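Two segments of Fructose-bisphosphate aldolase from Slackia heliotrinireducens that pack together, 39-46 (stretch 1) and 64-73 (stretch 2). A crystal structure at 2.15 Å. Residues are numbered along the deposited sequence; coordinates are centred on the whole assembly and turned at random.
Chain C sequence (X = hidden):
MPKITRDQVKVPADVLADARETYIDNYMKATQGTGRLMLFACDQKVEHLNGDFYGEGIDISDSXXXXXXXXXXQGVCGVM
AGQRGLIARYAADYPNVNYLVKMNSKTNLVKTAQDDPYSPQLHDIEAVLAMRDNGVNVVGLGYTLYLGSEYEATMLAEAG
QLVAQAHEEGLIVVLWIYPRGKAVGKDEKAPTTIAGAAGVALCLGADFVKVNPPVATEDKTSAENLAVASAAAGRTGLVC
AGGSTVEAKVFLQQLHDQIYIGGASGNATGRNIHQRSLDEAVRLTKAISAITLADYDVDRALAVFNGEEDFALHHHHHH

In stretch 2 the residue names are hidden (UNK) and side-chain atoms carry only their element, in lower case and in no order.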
ATOM      1  N   LEU C  39     -20.311  13.610 -25.289  1.00 25.95           N
ATOM      2  CA  LEU C  39     -20.286  12.625 -24.210  1.00 26.42           C
ATOM      3  C   LEU C  39     -21.583  12.634 -23.403  1.00 25.84           C
ATOM      4  O   LEU C  39     -21.974  13.662 -22.842  1.00 26.99           O
ATOM      5  CB  LEU C  39     -19.072  12.856 -23.295  1.00 26.98           C
ATOM      6  CG  LEU C  39     -18.833  11.856 -22.151  1.00 28.06           C
ATOM      7  CD1 LEU C  39     -17.348  11.636 -21.913  1.00 28.02           C
ATOM      8  CD2 LEU C  39     -19.530  12.273 -20.857  1.00 26.53           C
ATOM      9  N   PHE C  40     -22.239  11.480 -23.352  1.00 23.96           N
ATOM     10  CA  PHE C  40     -23.424  11.295 -22.525  1.00 26.24           C
ATOM     11  C   PHE C  40     -22.991  10.672 -21.193  1.00 26.43           C
ATOM     12  O   PHE C  40     -22.616   9.493 -21.126  1.00 26.78           O
ATOM     13  CB  PHE C  40     -24.455  10.440 -23.273  1.00 25.46           C
ATOM     14  CG  PHE C  40     -25.709  10.132 -22.491  1.00 25.30           C
ATOM     15  CD1 PHE C  40     -26.269  11.066 -21.617  1.00 24.76           C
ATOM     16  CD2 PHE C  40     -26.355   8.908 -22.663  1.00 26.69           C
ATOM     17  CE1 PHE C  40     -27.424  10.775 -20.911  1.00 25.24           C
ATOM     18  CE2 PHE C  40     -27.520   8.613 -21.962  1.00 26.38           C
ATOM     19  CZ  PHE C  40     -28.053   9.548 -21.085  1.00 26.83           C
ATOM     20  N   ALA C  41     -23.026  11.495 -20.143  1.00 25.89           N
ATOM     21  CA  ALA C  41     -22.566  11.102 -18.815  1.00 27.18           C
ATOM     22  C   ALA C  41     -23.650  10.361 -18.029  1.00 28.23           C
ATOM     23  O   ALA C  41     -24.735  10.897 -17.780  1.00 28.10           O
ATOM     24  CB  ALA C  41     -22.075  12.324 -18.045  1.00 24.81           C
ATOM     25  N   CYS C  42     -23.340   9.126 -17.645  1.00 30.58           N
ATOM     26  CA  CYS C  42     -24.272   8.261 -16.922  1.00 31.49           C
ATOM     27  C   CYS C  42     -23.632   7.672 -15.665  1.00 29.99           C
ATOM     28  O   CYS C  42     -23.941   6.549 -15.268  1.00 30.16           O
ATOM     29  CB  CYS C  42     -24.750   7.127 -17.836  1.00 31.23           C
ATOM     30  SG  CYS C  42     -25.659   7.673 -19.299  1.00 33.83           S
ATOM     31  N   ASP C  43     -22.746   8.442 -15.039  1.00 30.19           N
ATOM     32  CA  ASP C  43     -21.976   7.975 -13.892  1.00 28.92           C
ATOM     33  C   ASP C  43     -22.488   8.529 -12.557  1.00 28.34           C
ATOM     34  O   ASP C  43     -21.950   8.202 -11.498  1.00 29.73           O
ATOM     35  CB  ASP C  43     -20.501   8.343 -14.077  1.00 30.22           C
ATOM     36  CG  ASP C  43     -20.269   9.853 -14.096  1.00 32.36           C
ATOM     37  OD1 ASP C  43     -21.006  10.571 -14.809  1.00 32.41           O
ATOM     38  OD2 ASP C  43     -19.341  10.321 -13.401  1.00 36.18           O
ATOM     39  N   GLN C  44     -23.532   9.352 -12.610  1.00 27.92           N
ATOM     40  CA  GLN C  44     -24.008  10.077 -11.422  1.00 29.21           C
ATOM     41  C   GLN C  44     -24.812   9.259 -10.389  1.00 27.15           C
ATOM     42  O   GLN C  44     -25.137   9.777  -9.317  1.00 25.76           O
ATOM     43  CB  GLN C  44     -24.767  11.344 -11.839  1.00 32.82           C
ATOM     44  CG  GLN C  44     -23.886  12.392 -12.517  1.00 38.54           C
ATOM     45  CD  GLN C  44     -24.678  13.516 -13.173  1.00 42.35           C
ATOM     46  OE1 GLN C  44     -25.596  13.270 -13.959  1.00 45.21           O
ATOM     47  NE2 GLN C  44     -24.316  14.759 -12.861  1.00 47.97           N
ATOM     48  N   LYS C  45     -25.116   7.994 -10.688  1.00 26.65           N
ATOM     49  CA  LYS C  45     -25.772   7.122  -9.702  1.00 28.04           C
ATOM     50  C   LYS C  45     -24.892   6.884  -8.471  1.00 28.33           C
ATOM     51  O   LYS C  45     -25.407   6.670  -7.372  1.00 28.90           O
ATOM     52  CB  LYS C  45     -26.175   5.779 -10.303  1.00 27.46           C
ATOM     53  CG  LYS C  45     -27.427   5.812 -11.156  1.00 28.45           C
ATOM     54  CD  LYS C  45     -27.682   4.470 -11.828  1.00 29.72           C
ATOM     55  CE  LYS C  45     -28.406   3.503 -10.902  1.00 27.81           C
ATOM     56  NZ  LYS C  45     -29.766   3.990 -10.545  1.00 27.73           N
ATOM     57  N   VAL C  46     -23.573   6.897  -8.659  1.00 27.03           N
ATOM     58  CA  VAL C  46     -22.655   6.859  -7.524  1.00 25.32           C
ATOM     59  C   VAL C  46     -22.405   8.282  -7.026  1.00 24.24           C
ATOM     60  O   VAL C  46     -22.589   8.562  -5.841  1.00 24.66           O
ATOM     61  CB  VAL C  46     -21.311   6.156  -7.838  1.00 24.90           C
ATOM     62  CG1 VAL C  46     -20.476   6.035  -6.574  1.00 23.61           C
ATOM     63  CG2 VAL C  46     -21.540   4.774  -8.434  1.00 25.33           C
ATOM     64  N   UNK C  64     -35.641   4.242 -13.415  1.00 28.30           N
ATOM     65  CA  UNK C  64     -35.178   2.954 -13.935  1.00 29.74           C
ATOM     66  C   UNK C  64     -33.884   3.185 -14.719  1.00 28.59           C
ATOM     67  O   UNK C  64     -33.877   3.947 -15.678  1.00 28.35           O
ATOM     68  c   UNK C  64     -36.251   2.317 -14.832  1.00 30.24           C
ATOM     69  c   UNK C  64     -35.886   0.906 -15.312  1.00 34.12           C
ATOM     70  o   UNK C  64     -34.706   0.496 -15.266  1.00 30.48           O
ATOM     71  o   UNK C  64     -36.810   0.195 -15.753  1.00 43.18           O
ATOM     72  N   UNK C  65     -32.786   2.532 -14.309  1.00 29.03           N
ATOM     73  CA  UNK C  65     -31.478   2.696 -14.959  1.00 29.62           C
ATOM     74  C   UNK C  65     -31.444   2.346 -16.449  1.00 29.84           C
ATOM     75  O   UNK C  65     -30.596   2.872 -17.171  1.00 28.09           O
ATOM     76  c   UNK C  65     -30.578   1.740 -14.182  1.00 29.32           C
ATOM     77  c   UNK C  65     -31.218   1.643 -12.842  1.00 30.13           C
ATOM     78  c   UNK C  65     -32.691   1.687 -13.106  1.00 29.32           C
ATOM     79  N   UNK C  66     -32.339   1.469 -16.906  1.00 28.83           N
ATOM     80  CA  UNK C  66     -32.385   1.111 -18.327  1.00 29.07           C
ATOM     81  C   UNK C  66     -32.710   2.325 -19.215  1.00 27.90           C
ATOM     82  O   UNK C  66     -32.351   2.363 -20.393  1.00 28.65           O
ATOM     83  o   UNK C  66     -34.599  -2.468 -19.219  1.00 37.14           O
ATOM     84  o   UNK C  66     -33.947  -2.451 -21.312  1.00 35.97           O
ATOM     85  c   UNK C  66     -33.944  -1.970 -20.160  1.00 34.77           C
ATOM     86  c   UNK C  66     -33.091  -0.738 -19.917  1.00 31.57           C
ATOM     87  c   UNK C  66     -33.360  -0.041 -18.588  1.00 28.40           C
ATOM     88  N   UNK C  67     -33.388   3.306 -18.624  1.00 26.63           N
ATOM     89  CA  UNK C  67     -33.615   4.621 -19.227  1.00 27.69           C
ATOM     90  C   UNK C  67     -32.369   5.170 -19.881  1.00 28.22           C
ATOM     91  O   UNK C  67     -32.421   5.645 -21.022  1.00 28.08           O
ATOM     92  c   UNK C  67     -34.562   6.922 -18.648  1.00 29.67           C
ATOM     93  c   UNK C  67     -34.120   5.568 -18.145  1.00 26.98           C
ATOM     94  n   UNK C  67     -35.563   7.078 -19.535  1.00 30.91           N
ATOM     95  c   UNK C  67     -34.130   8.206 -18.311  1.00 28.89           C
ATOM     96  n   UNK C  67     -34.871   9.079 -19.017  1.00 30.23           N
ATOM     97  c   UNK C  67     -35.747   8.391 -19.772  1.00 31.53           C
ATOM     98  N   UNK C  68     -31.238   5.092 -19.177  1.00 26.94           N
ATOM     99  CA  UNK C  68     -29.968   5.618 -19.682  1.00 27.28           C
ATOM    100  C   UNK C  68     -29.533   4.918 -20.966  1.00 27.76           C
ATOM    101  O   UNK C  68     -29.062   5.561 -21.905  1.00 28.19           O
ATOM    102  c   UNK C  68     -28.868   5.510 -18.620  1.00 25.67           C
ATOM    103  c   UNK C  68     -29.166   6.106 -17.235  1.00 26.16           C
ATOM    104  c   UNK C  68     -29.342   7.614 -17.298  1.00 26.20           C
ATOM    105  c   UNK C  68     -28.083   5.737 -16.234  1.00 26.00           C
ATOM    106  N   UNK C  69     -29.705   3.601 -21.007  1.00 27.51           N
ATOM    107  CA  UNK C  69     -29.290   2.818 -22.166  1.00 28.74           C
ATOM    108  C   UNK C  69     -30.236   2.991 -23.352  1.00 29.70           C
ATOM    109  O   UNK C  69     -29.804   2.939 -24.506  1.00 31.08           O
ATOM    110  c   UNK C  69     -25.605   0.462 -20.666  1.00 27.02           C
ATOM    111  c   UNK C  69     -26.708   0.698 -21.470  1.00 26.53           C
ATOM    112  c   UNK C  69     -29.123   1.348 -21.787  1.00 27.48           C
ATOM    113  c   UNK C  69     -26.904   1.006 -18.716  1.00 26.02           C
ATOM    114  c   UNK C  69     -25.702   0.614 -19.287  1.00 27.93           C
ATOM    115  c   UNK C  69     -27.924   1.086 -20.910  1.00 27.92           C
ATOM    116  c   UNK C  69     -28.007   1.238 -19.523  1.00 25.34           C
ATOM    117  N   UNK C  70     -31.519   3.209 -23.063  1.00 29.77           N
ATOM    118  CA  UNK C  70     -32.509   3.497 -24.095  1.00 29.78           C
ATOM    119  C   UNK C  70     -32.201   4.833 -24.772  1.00 27.57           C
ATOM    120  O   UNK C  70     -32.301   4.947 -25.992  1.00 26.97           O
ATOM    121  c   UNK C  70     -33.923   3.520 -23.510  1.00 29.46           C
ATOM    122  c   UNK C  70     -34.473   2.164 -23.088  1.00 31.02           C
ATOM    123  c   UNK C  70     -35.902   2.326 -22.584  1.00 34.72           C
ATOM    124  c   UNK C  70     -36.423   1.079 -21.888  1.00 36.68           C
ATOM    125  n   UNK C  70     -36.862   0.041 -22.854  1.00 42.47           N
ATOM    126  N   UNK C  71     -31.826   5.828 -23.967  1.00 27.53           N
ATOM    127  CA  UNK C  71     -31.434   7.147 -24.466  1.00 26.77           C
ATOM    128  C   UNK C  71     -30.198   7.049 -25.360  1.00 26.71           C
ATOM    129  O   UNK C  71     -30.188   7.579 -26.470  1.00 27.94           O
ATOM    130  c   UNK C  71     -31.174   8.144 -23.317  1.00 24.71           C
ATOM    131  c   UNK C  71     -32.263   9.096 -21.206  1.00 25.64           C
ATOM    132  c   UNK C  71     -32.469   8.428 -22.551  1.00 25.22           C
ATOM    133  c   UNK C  71     -30.608   9.448 -23.860  1.00 25.05           C
ATOM    134  N   UNK C  72     -29.171   6.360 -24.879  1.00 25.35           N
ATOM    135  CA  UNK C  72     -27.936   6.179 -25.634  1.00 26.85           C
ATOM    136  C   UNK C  72     -28.181   5.471 -26.965  1.00 28.75           C
ATOM    137  O   UNK C  72     -27.510   5.758 -27.959  1.00 31.17           O
ATOM    138  c   UNK C  72     -26.924   5.404 -24.806  1.00 23.91           C
ATOM    139  N   UNK C  73     -29.151   4.560 -26.976  1.00 29.33           N
ATOM    140  CA  UNK C  73     -29.441   3.734 -28.147  1.00 31.81           C
ATOM    141  C   UNK C  73     -30.346   4.445 -29.160  1.00 33.45           C
ATOM    142  O   UNK C  73     -30.130   4.343 -30.368  1.00 34.17           O
ATOM    143  c   UNK C  73     -30.400   1.488 -28.854  1.00 36.01           C
ATOM    144  c   UNK C  73     -30.064   2.410 -27.698  1.00 32.63           C
ATOM    145  o   UNK C  73     -31.579   1.104 -28.966  1.00 35.75           O
ATOM    146  o   UNK C  73     -29.494   1.133 -29.638  1.00 39.14           O
TER

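Position 64 carries four side-chain atoms: two carbons, the second bearing two oxygens. This is a short carboxylate, and its CA-to-CB bond points away from stretch 1, which it does not touch. One of its oxygens lies 3.0 Å from N of position 66, with an N-H...O angle of 164°. The residue is Asp64, and the bond, accepted by OD1, caps the turn that leads into the helix.

At position 65 three carbons close a ring onto the backbone N, which identifies Pro65 without ambiguity. Its CA-to-CB bond runs sideways, yet Pro65 CG comes within 3.6 Å of Lys45 NZ. CG is a carbon and offers no acceptor, so the approach is van der Waals packing; the amine is hydrogen-bonded elsewhere in the structure.

Position 66 has three carbons in a row, the third carrying two oxygens. It is one methylene longer than Asp64 and therefore Glu66, and its side chain makes no contact with stretch 1.

Position 67 shows one carbon followed by a five-membered ring of three carbons and two nitrogens, an imidazole: His67. The ring makes no contact with stretch 1, and its NE2 is hydrogen-bonded elsewhere.

Position 68 has four carbons, forked at the second. Its CA-to-CB bond points toward stretch 1, and its CB lies 3.9 Å from Cys42 SG. A fork at the second carbon gives Leu68. Its CD2 stands 4.4 Å from Phe40 CZ, while its backbone O is 3.4 Å from Phe40 CE2, at the ring's edge and near its plane.

Position 69 holds one carbon and a six-carbon ring, hence Phe69. The CA-to-CB bond points away; the end of the side chain comes nearer to stretch 1 but makes no contact.

At position 70 four carbons in a row end in nitrogen. This is Lys70, directed away at CA-to-CB and without a contact here.

Position 71 again has four carbons, but the fork is at the first and one arm is two carbons long, so the residue is Ile71 rather than a second leucine. Its CA-to-CB bond points toward stretch 1, and its CG2 sits 3.7 Å from Phe40 CE2.

Position 72 has a single side-chain carbon, hence Ala72. Its CB is 4.1 Å from Phe40 CD2, and Ala72 N lies 4.0 Å from Phe40 CE2.

Position 73 repeats the pattern of two carbons and two oxygens: Asp73, exposed and out of reach of stretch 1.

The contact buries 306 Å² in total and contains no hydrogen bond across the stretches. Strand 39-41 and the helix run nearly antiparallel, at 169°, and along the stretches the nearest CA pairs are Phe40 with Ala72, Cys42 with Leu68 and Lys45 with Pro65. Phe40, with chi1 in t, reaches Leu68, Ile71 and Ala72. Leu68 O, at the edge of the ring, accepts the helical hydrogen bond from Ala72 N at 3.1 Å, so the ring packs against a carbonyl already engaged in the helix.

Stretch 2 (64-73) DPEHLFKIAD
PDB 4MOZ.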